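Local coordinates for Ice-binding protein (Flavobacteriaceae bacterium, PDB 5UYT) that probably binds ice through two right-handed beta-helical domains joined in one chain, and so acts as an antifreeze protein, at residues Y95-A101 / F121-L127; L175-L181 / T193-V199; V222-I226 / A416-C422. Where two conformers were deposited one is given. Numbering follows the deposited sequence.

In the fold
The chain holds two right-handed beta-solenoid domains in series. Interactions 1 and 2 belong to the first, interaction 3 to the second. Interaction 1 pairs neighbouring coils at corner 95-101 / 121-127. Interaction 2 pairs neighbouring coils at corner 175-181 / 193-199. Both reach the same parallel sheets, with centres about 22 Å apart and nearest atoms about 8 Å apart, so they do not touch. Interaction 3 joins the start of the second domain to its end through the disulfide Cys223-Cys422. Its centre lies about 41 Å from that of interaction 2 and about 57 Å from that of interaction 1, across the centre of the chain.

Interaction 1: residues Y95-A101 / F121-L127; sequences YFIGQGA and FKIQGAL
Two neighbouring coils run in parallel register here. Strand 95-97 lies 4.8 Å from strand 121-123, axis to axis, at 13°. Along the second coil, Phe121 comes first and pairs with Tyr95 (CA-CA 4.9 Å). Both rings take chi1 m. Their planes are 23° apart but slid sideways, with centroids 5.5 Å apart, so they barely overlap. Lys122 faces the other side of the sheet with Phe96. Lys122 N donates to Tyr95 O (2.8 Å), and Ile97 N donates to Lys122 O (2.9 Å). The amine of Lys122 leads off to the carbonyls of Asn72 and Ala74. Ile123 returns to the Tyr95 side, where its CD1 meets Ile97 CD1 at 3.5 Å and its CG2 meets Ala101 CB at 3.9 Å. Gln124 centres an inverse gamma turn. Its N donates to Ile97 O (3.0 Å), and its CG lies 3.5 Å from Phe96 CE1. Gly125 lets the corner close: its CA is 3.8 Å from Gly100 CA, and a CB would clash with Gly100 N. Ala126 O accepts from Ala101 N (2.8 Å). Leu127, chi1 t, resumes the ladder opposite Ala101, with CD1 3.9 Å from Ala101 CB. Tyr95 and Phe121, Ile97 and Ile123, Ala101 and Leu127 thus follow one another from coil to coil inside the solenoid, as in the right-handed parallel beta-helix of this ice-binding family.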
loop_
_atom_site.group_PDB
_atom_site.type_symbol
_atom_site.label_atom_id
_atom_site.label_comp_id
_atom_site.label_asym_id
_atom_site.label_seq_id
_atom_site.Cartn_x
_atom_site.Cartn_y
_atom_site.Cartn_z
ATOM N N TYR A 95 9.711 27.310 15.417
ATOM C CA TYR A 95 8.762 27.912 16.353
ATOM C C TYR A 95 8.935 27.350 17.759
ATOM O O TYR A 95 8.834 26.149 17.969
ATOM C CB TYR A 95 7.321 27.709 15.834
ATOM C CG TYR A 95 7.094 28.461 14.525
ATOM C CD1 TYR A 95 6.931 29.851 14.519
ATOM C CD2 TYR A 95 7.087 27.793 13.293
ATOM C CE1 TYR A 95 6.748 30.553 13.329
ATOM C CE2 TYR A 95 6.905 28.485 12.110
ATOM C CZ TYR A 95 6.737 29.867 12.133
ATOM O OH TYR A 95 6.561 30.574 10.957
ATOM N N PHE A 96 9.199 28.239 18.716
ATOM C CA PHE A 96 9.421 27.846 20.106
ATOM C C PHE A 96 8.160 28.106 20.930
ATOM O O PHE A 96 7.622 29.230 20.953
ATOM C CB PHE A 96 10.643 28.592 20.695
ATOM C CG PHE A 96 10.841 28.390 22.178
ATOM C CD1 PHE A 96 11.550 27.296 22.661
ATOM C CD2 PHE A 96 10.337 29.316 23.097
ATOM C CE1 PHE A 96 11.744 27.118 24.027
ATOM C CE2 PHE A 96 10.517 29.140 24.458
ATOM C CZ PHE A 96 11.226 28.040 24.928
ATOM N N ILE A 97 7.681 27.059 21.589
ATOM C CA ILE A 97 6.575 27.187 22.530
ATOM C C ILE A 97 7.066 26.667 23.883
ATOM O O ILE A 97 7.214 25.458 24.063
ATOM C CB ILE A 97 5.319 26.402 22.067
ATOM C CG1 ILE A 97 4.880 26.867 20.666
ATOM C CG2 ILE A 97 4.197 26.595 23.086
ATOM C CD1 ILE A 97 3.707 26.120 20.078
ATOM N N GLY A 98 7.309 27.578 24.832
ATOM C CA GLY A 98 8.006 27.223 26.082
ATOM C C GLY A 98 7.119 26.654 27.177
ATOM O O GLY A 98 7.281 26.984 28.355
ATOM N N GLN A 99 6.194 25.784 26.781
ATOM C CA GLN A 99 5.207 25.156 27.672
ATOM C C GLN A 99 4.470 24.115 26.831
ATOM O O GLN A 99 4.753 23.980 25.635
ATOM C CB GLN A 99 4.227 26.205 28.232
ATOM C CG GLN A 99 3.394 26.916 27.159
ATOM C CD GLN A 99 2.606 28.094 27.699
ATOM O OE1 GLN A 99 1.625 27.919 28.435
ATOM N NE2 GLN A 99 3.022 29.305 27.328
ATOM N N GLY A 100 3.538 23.375 27.435
ATOM C CA GLY A 100 2.687 22.446 26.681
ATOM C C GLY A 100 1.793 23.199 25.702
ATOM O O GLY A 100 1.328 24.326 25.991
ATOM N N ALA A 101 1.560 22.585 24.548
ATOM C CA ALA A 101 0.794 23.212 23.473
ATOM C C ALA A 101 -0.516 22.450 23.189
ATOM O O ALA A 101 -0.659 21.273 23.509
ATOM C CB ALA A 101 1.641 23.309 22.207
ATOM N N PHE A 121 8.598 22.661 15.108
ATOM C CA PHE A 121 7.913 23.117 16.305
ATOM C C PHE A 121 8.600 22.528 17.523
ATOM O O PHE A 121 8.709 21.306 17.659
ATOM C CB PHE A 121 6.443 22.724 16.253
ATOM C CG PHE A 121 5.711 23.378 15.126
ATOM C CD1 PHE A 121 5.148 24.633 15.300
ATOM C CD2 PHE A 121 5.595 22.749 13.882
ATOM C CE1 PHE A 121 4.466 25.254 14.257
ATOM C CE2 PHE A 121 4.919 23.363 12.831
ATOM C CZ PHE A 121 4.361 24.630 13.024
ATOM N N LYS A 122 9.119 23.415 18.363
ATOM C CA LYS A 122 9.774 23.027 19.605
ATOM C C LYS A 122 8.772 23.174 20.744
ATOM O O LYS A 122 8.508 24.282 21.223
ATOM C CB LYS A 122 11.027 23.871 19.824
ATOM C CG LYS A 122 12.038 23.674 18.706
ATOM C CD LYS A 122 13.266 24.547 18.871
ATOM C CE LYS A 122 14.369 23.856 19.661
ATOM N NZ LYS A 122 15.521 24.789 19.831
ATOM N N ILE A 123 8.193 22.048 21.155
ATOM C CA ILE A 123 7.153 22.065 22.188
ATOM C C ILE A 123 7.730 21.625 23.539
ATOM O O ILE A 123 8.010 20.441 23.732
ATOM C CB ILE A 123 5.945 21.161 21.819
ATOM C CG1 ILE A 123 5.405 21.397 20.370
ATOM C CG2 ILE A 123 4.862 21.252 22.892
ATOM C CD1 ILE A 123 5.073 22.849 20.035
ATOM N N GLN A 124 7.906 22.573 24.467
ATOM C CA GLN A 124 8.567 22.286 25.751
ATOM C C GLN A 124 7.534 21.865 26.790
ATOM O O GLN A 124 7.308 22.551 27.795
ATOM C CB GLN A 124 9.379 23.497 26.248
ATOM C CG GLN A 124 10.230 24.126 25.154
ATOM C CD GLN A 124 11.230 23.146 24.590
ATOM O OE1 GLN A 124 11.116 22.703 23.452
ATOM N NE2 GLN A 124 12.209 22.786 25.407
ATOM N N GLY A 125 6.910 20.726 26.526
ATOM C CA GLY A 125 5.775 20.265 27.292
ATOM C C GLY A 125 5.022 19.296 26.423
ATOM O O GLY A 125 5.526 18.879 25.378
ATOM N N ALA A 126 3.819 18.924 26.849
ATOM C CA ALA A 126 2.998 17.974 26.089
ATOM C C ALA A 126 2.342 18.660 24.876
ATOM O O ALA A 126 2.275 19.902 24.802
ATOM C CB ALA A 126 1.946 17.348 26.997
ATOM N N LEU A 127 1.879 17.854 23.925
ATOM C CA LEU A 127 1.126 18.366 22.787
ATOM C C LEU A 127 -0.183 17.585 22.673
ATOM O O LEU A 127 -0.158 16.370 22.582
ATOM C CB LEU A 127 1.947 18.260 21.507
ATOM C CG LEU A 127 1.254 18.613 20.186
ATOM C CD1 LEU A 127 0.957 20.111 20.083
ATOM C CD2 LEU A 127 2.107 18.137 19.013
#

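Interaction 2: residues L175-L181 / T193-V199; sequences LQSGVSL and TVTGVTV
Corner 175-181 lies against corner 193-199 of the next coil. Two parallel ladders flank the bend. Leu175 pairs with Val194 (CA-CA 4.7 Å). Past the bend Ser180 pairs with Thr198 and Leu181 with Val199, one residue out of the first register. Leu175 N donates to Thr193 O (2.9 Å) and Leu181 N to Thr198 O (2.8 Å). Between the ladders, a type II turn runs from Gln176 to Val179. Gly178 and Gly196 have positive phi, and Gly178 N donates to Gly196 O (3.0 Å). Such stacked corners are part of a right-handed beta-solenoid. On the buried side, Leu175 (chi1 m, chi2 t) is the bump. It fills a hollow lined by Val194, Val197 and Val199: its CD1 lies 3.8 Å from Val194 CG1 and 4.1 Å from Val199 CG2. Val197 CG1 sits in the notch between Leu175 CB (3.9 Å) and Val179 CB (4.1 Å). Leu181 lies over Val199, CD2 to CG1 4.0 Å. A water links Val179 O (3.2 Å) to Thr198 OG1 (3.0 Å).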
loop_
_atom_site.group_PDB
_atom_site.type_symbol
_atom_site.label_atom_id
_atom_site.label_comp_id
_atom_site.label_asym_id
_atom_site.label_seq_id
_atom_site.Cartn_x
_atom_site.Cartn_y
_atom_site.Cartn_z
ATOM N N LEU A 175 -2.793 8.071 19.598
ATOM C CA LEU A 175 -3.533 8.539 18.437
ATOM C C LEU A 175 -4.917 7.938 18.508
ATOM O O LEU A 175 -5.086 6.731 18.366
ATOM C CB LEU A 175 -2.820 8.126 17.134
ATOM C CG LEU A 175 -1.358 8.578 16.968
ATOM C CD1 LEU A 175 -0.893 8.204 15.568
ATOM C CD2 LEU A 175 -1.170 10.070 17.232
ATOM N N GLN A 176 -5.904 8.786 18.743
ATOM C CA GLN A 176 -7.258 8.326 19.000
ATOM C C GLN A 176 -8.013 8.014 17.696
ATOM O O GLN A 176 -7.484 8.238 16.609
ATOM C CB GLN A 176 -7.988 9.381 19.830
ATOM C CG GLN A 176 -7.485 9.532 21.270
ATOM C CD GLN A 176 -8.328 10.502 22.078
ATOM O OE1 GLN A 176 -9.559 10.392 22.102
ATOM N NE2 GLN A 176 -7.677 11.465 22.749
ATOM N N SER A 177 -9.241 7.500 17.829
ATOM C CA SER A 177 -10.061 7.041 16.718
ATOM C C SER A 177 -10.064 8.035 15.552
ATOM O O SER A 177 -10.396 9.208 15.734
ATOM C CB SER A 177 -11.493 6.814 17.222
ATOM O OG SER A 177 -12.338 6.481 16.131
ATOM N N GLY A 178 -9.672 7.569 14.364
ATOM C CA GLY A 178 -9.841 8.344 13.131
ATOM C C GLY A 178 -8.754 9.366 12.848
ATOM O O GLY A 178 -8.858 10.125 11.865
ATOM N N VAL A 179 -7.729 9.422 13.703
ATOM C CA VAL A 179 -6.565 10.267 13.420
ATOM C C VAL A 179 -5.994 9.906 12.051
ATOM O O VAL A 179 -5.904 8.714 11.694
ATOM C CB VAL A 179 -5.482 10.159 14.504
ATOM C CG1 VAL A 179 -4.129 10.689 14.012
ATOM C CG2 VAL A 179 -5.907 10.925 15.751
ATOM N N SER A 180 -5.636 10.934 11.288
ATOM C CA SER A 180 -5.075 10.744 9.964
ATOM C C SER A 180 -3.762 11.519 9.916
ATOM O O SER A 180 -3.775 12.747 9.915
ATOM C CB SER A 180 -6.043 11.270 8.905
ATOM O OG SER A 180 -5.538 10.920 7.643
ATOM N N LEU A 181 -2.649 10.789 9.864
ATOM C CA LEU A 181 -1.320 11.384 9.919
ATOM C C LEU A 181 -0.541 11.118 8.629
ATOM O O LEU A 181 -0.254 9.964 8.294
ATOM C CB LEU A 181 -0.561 10.822 11.128
ATOM C CG LEU A 181 0.934 11.173 11.318
ATOM C CD1 LEU A 181 1.143 12.682 11.278
ATOM C CD2 LEU A 181 1.518 10.567 12.606
ATOM N N THR A 193 0.250 4.099 21.149
ATOM C CA THR A 193 -1.071 3.476 21.177
ATOM C C THR A 193 -1.901 4.112 20.077
ATOM O O THR A 193 -2.089 5.341 20.069
ATOM C CB THR A 193 -1.749 3.740 22.541
ATOM O OG1 THR A 193 -0.909 3.257 23.585
ATOM C CG2 THR A 193 -3.118 3.036 22.632
ATOM N N VAL A 194 -2.369 3.308 19.118
ATOM C CA VAL A 194 -3.191 3.847 18.044
ATOM C C VAL A 194 -4.521 3.087 17.968
ATOM O O VAL A 194 -4.575 1.902 18.250
ATOM C CB VAL A 194 -2.453 3.836 16.673
ATOM C CG1 VAL A 194 -1.143 4.608 16.776
ATOM C CG2 VAL A 194 -2.218 2.402 16.154
ATOM N N THR A 195 -5.592 3.768 17.606
ATOM C CA THR A 195 -6.895 3.106 17.527
ATOM C C THR A 195 -7.605 3.611 16.266
ATOM O O THR A 195 -7.977 4.784 16.181
ATOM C CB THR A 195 -7.738 3.320 18.828
ATOM O OG1 THR A 195 -7.952 4.714 19.023
ATOM C CG2 THR A 195 -6.995 2.832 20.058
ATOM N N GLY A 196 -7.776 2.735 15.277
ATOM C CA GLY A 196 -8.514 3.074 14.070
ATOM C C GLY A 196 -7.908 4.260 13.331
ATOM O O GLY A 196 -8.626 5.184 12.941
ATOM N N VAL A 197 -6.592 4.230 13.113
ATOM C CA VAL A 197 -5.920 5.379 12.527
ATOM C C VAL A 197 -5.511 5.148 11.072
ATOM O O VAL A 197 -5.501 4.023 10.584
ATOM C CB VAL A 197 -4.680 5.810 13.329
ATOM C CG1 VAL A 197 -5.079 6.063 14.777
ATOM C CG2 VAL A 197 -3.581 4.746 13.245
ATOM N N THR A 198 -5.120 6.235 10.406
ATOM C CA THR A 198 -4.407 6.136 9.129
ATOM C C THR A 198 -3.112 6.886 9.303
ATOM O O THR A 198 -3.125 8.068 9.708
ATOM C CB THR A 198 -5.202 6.789 7.994
ATOM O OG1 THR A 198 -6.431 6.079 7.828
ATOM C CG2 THR A 198 -4.386 6.764 6.654
ATOM N N VAL A 199 -1.986 6.220 9.041
ATOM C CA VAL A 199 -0.666 6.877 9.175
ATOM C C VAL A 199 0.138 6.428 7.952
ATOM O O VAL A 199 0.352 5.229 7.772
ATOM C CB VAL A 199 0.116 6.454 10.458
ATOM C CG1 VAL A 199 1.451 7.186 10.539
ATOM C CG2 VAL A 199 -0.675 6.713 11.722
HETATM O O HOH W 1 -8.204 7.383 9.835
#

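Interaction 3: residues V222-I226 / A416-C422; sequences VCYTI and AQMTPGC
Segment 222-226 leaves a 3-10 turn at Val222 and Cys223, runs extended through Tyr224, and turns a corner at Thr225 and Ile226. Segment 416-422 ends strand 415-417 at Gln417, then continues as an extended loop through Met418, Thr419 and Pro420 to Gly421 and Cys422. The nearest CA pairs are Cys223-Cys422 (4.8 Å) and Thr225-Met418 (5.4 Å). The two backbones form no hydrogen bonds with each other. Gly421 has phi 151° and psi -25°, and a CB there would clash with Val222 CG2. A disulfide ties the segments: Cys223 SG to Cys422 SG is 2.1 Å, with chi3 98°. Chi1 is m at Cys223 and t at Cys422. The bond staples the start of the second beta-solenoid domain to the chain leaving strand 415-417; Cys223 and Cys422 are 199 positions apart in sequence. Val222 (chi1 p) packs beside it, with CG2 3.8 Å from Gly421 CA and CG1 4.3 Å from Cys422 CB. Met418 (chi1 p, chi2 and chi3 t) extends toward the 3-10 turn. Its SD lies 3.7 Å from Val222 O and 3.9 Å from Cys223 O. Thr225 (chi1 m) sits over the strand end: its CG2 is 3.6 Å from Ala416 CB, and its OG1 is 3.3 Å from Met418 CB. That hydroxyl is hydrogen-bonded to Thr242 O. Ile226 CD1 also reaches Ala416 CB, at 4.2 Å. Arg401 on strand 397-404 is hydrogen-bonded to the carbonyls of Val222 and Tyr224.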
loop_
_atom_site.group_PDB
_atom_site.type_symbol
_atom_site.label_atom_id
_atom_site.label_comp_id
_atom_site.label_asym_id
_atom_site.label_seq_id
_atom_site.Cartn_x
_atom_site.Cartn_y
_atom_site.Cartn_z
ATOM N N VAL A 222 1.079 -12.704 -23.303
ATOM C CA VAL A 222 0.620 -11.295 -23.312
ATOM C C VAL A 222 -0.566 -11.073 -24.284
ATOM O O VAL A 222 -1.378 -10.153 -24.094
ATOM C CB VAL A 222 1.755 -10.276 -23.656
ATOM C CG1 VAL A 222 2.036 -10.217 -25.143
ATOM C CG2 VAL A 222 1.407 -8.885 -23.123
ATOM N N CYS A 223 -0.686 -11.946 -25.288
ATOM C CA CYS A 223 -1.790 -11.861 -26.250
ATOM C C CYS A 223 -3.047 -12.579 -25.818
ATOM O O CYS A 223 -4.049 -12.493 -26.527
ATOM C CB CYS A 223 -1.355 -12.390 -27.634
ATOM S SG CYS A 223 -0.088 -11.327 -28.373
ATOM N N TYR A 224 -3.004 -13.274 -24.678
ATOM C CA TYR A 224 -4.204 -13.955 -24.182
ATOM C C TYR A 224 -4.803 -13.191 -23.015
ATOM O O TYR A 224 -4.084 -12.538 -22.263
ATOM C CB TYR A 224 -3.856 -15.366 -23.718
ATOM C CG TYR A 224 -3.748 -16.391 -24.815
ATOM C CD1 TYR A 224 -4.796 -17.286 -25.056
ATOM C CD2 TYR A 224 -2.593 -16.495 -25.593
ATOM C CE1 TYR A 224 -4.691 -18.228 -26.067
ATOM C CE2 TYR A 224 -2.477 -17.438 -26.601
ATOM C CZ TYR A 224 -3.534 -18.310 -26.815
ATOM O OH TYR A 224 -3.432 -19.262 -27.780
ATOM N N THR A 225 -6.107 -13.328 -22.844
ATOM C CA THR A 225 -6.801 -12.712 -21.762
ATOM C C THR A 225 -7.347 -13.759 -20.798
ATOM O O THR A 225 -7.421 -13.496 -19.596
ATOM C CB THR A 225 -7.909 -11.810 -22.322
ATOM O OG1 THR A 225 -7.296 -10.861 -23.207
ATOM C CG2 THR A 225 -8.661 -11.065 -21.207
ATOM N N ILE A 226 -7.816 -14.900 -21.317
ATOM C CA ILE A 226 -8.309 -16.002 -20.478
ATOM C C ILE A 226 -7.644 -17.255 -21.038
ATOM O O ILE A 226 -7.844 -17.585 -22.231
ATOM C CB ILE A 226 -9.845 -16.171 -20.580
ATOM C CG1 ILE A 226 -10.561 -14.849 -20.275
ATOM C CG2 ILE A 226 -10.335 -17.296 -19.667
ATOM C CD1 ILE A 226 -10.527 -14.414 -18.826
ATOM N N ALA A 416 -13.626 -8.875 -20.259
ATOM C CA ALA A 416 -12.216 -9.000 -19.883
ATOM C C ALA A 416 -11.381 -8.446 -21.018
ATOM O O ALA A 416 -11.542 -8.873 -22.171
ATOM C CB ALA A 416 -11.868 -10.477 -19.629
ATOM N N GLN A 417 -10.488 -7.510 -20.699
ATOM C CA GLN A 417 -9.723 -6.812 -21.710
ATOM C C GLN A 417 -8.259 -6.790 -21.364
ATOM O O GLN A 417 -7.871 -6.282 -20.319
ATOM C CB GLN A 417 -10.237 -5.352 -21.889
ATOM C CG GLN A 417 -11.709 -5.316 -22.389
ATOM C CD GLN A 417 -12.307 -3.917 -22.455
ATOM O OE1 GLN A 417 -13.475 -3.695 -22.024
ATOM N NE2 GLN A 417 -11.573 -2.997 -23.006
ATOM N N MET A 418 -7.440 -7.385 -22.229
ATOM C CA MET A 418 -6.000 -7.425 -21.981
ATOM C C MET A 418 -5.395 -6.030 -21.906
ATOM O O MET A 418 -5.873 -5.078 -22.553
ATOM C CB MET A 418 -5.295 -8.238 -23.075
ATOM C CG MET A 418 -5.372 -7.641 -24.461
ATOM S SD MET A 418 -4.425 -8.665 -25.641
ATOM C CE MET A 418 -4.717 -7.779 -27.155
ATOM N N THR A 419 -4.347 -5.916 -21.096
ATOM C CA THR A 419 -3.536 -4.715 -20.975
ATOM C C THR A 419 -2.442 -4.768 -22.070
ATOM O O THR A 419 -2.248 -5.830 -22.691
ATOM C CB THR A 419 -2.906 -4.665 -19.564
ATOM O OG1 THR A 419 -2.382 -5.968 -19.258
ATOM C CG2 THR A 419 -4.022 -4.326 -18.511
ATOM N N PRO A 420 -1.765 -3.642 -22.343
ATOM C CA PRO A 420 -0.903 -3.600 -23.551
ATOM C C PRO A 420 0.303 -4.539 -23.548
ATOM O O PRO A 420 0.868 -4.883 -22.494
ATOM C CB PRO A 420 -0.414 -2.148 -23.599
ATOM C CG PRO A 420 -1.442 -1.384 -22.847
ATOM C CD PRO A 420 -1.944 -2.293 -21.761
ATOM N N GLY A 421 0.718 -4.917 -24.742
ATOM C CA GLY A 421 1.980 -5.617 -24.946
ATOM C C GLY A 421 1.891 -6.529 -26.160
ATOM O O GLY A 421 2.884 -6.859 -26.757
ATOM N N CYS A 422 0.682 -6.960 -26.507
ATOM C CA CYS A 422 0.501 -7.827 -27.657
ATOM C C CYS A 422 0.777 -7.022 -28.927
ATOM O O CYS A 422 0.351 -5.878 -29.040
ATOM C CB CYS A 422 -0.933 -8.418 -27.659
ATOM S SG CYS A 422 -1.165 -9.670 -28.963
#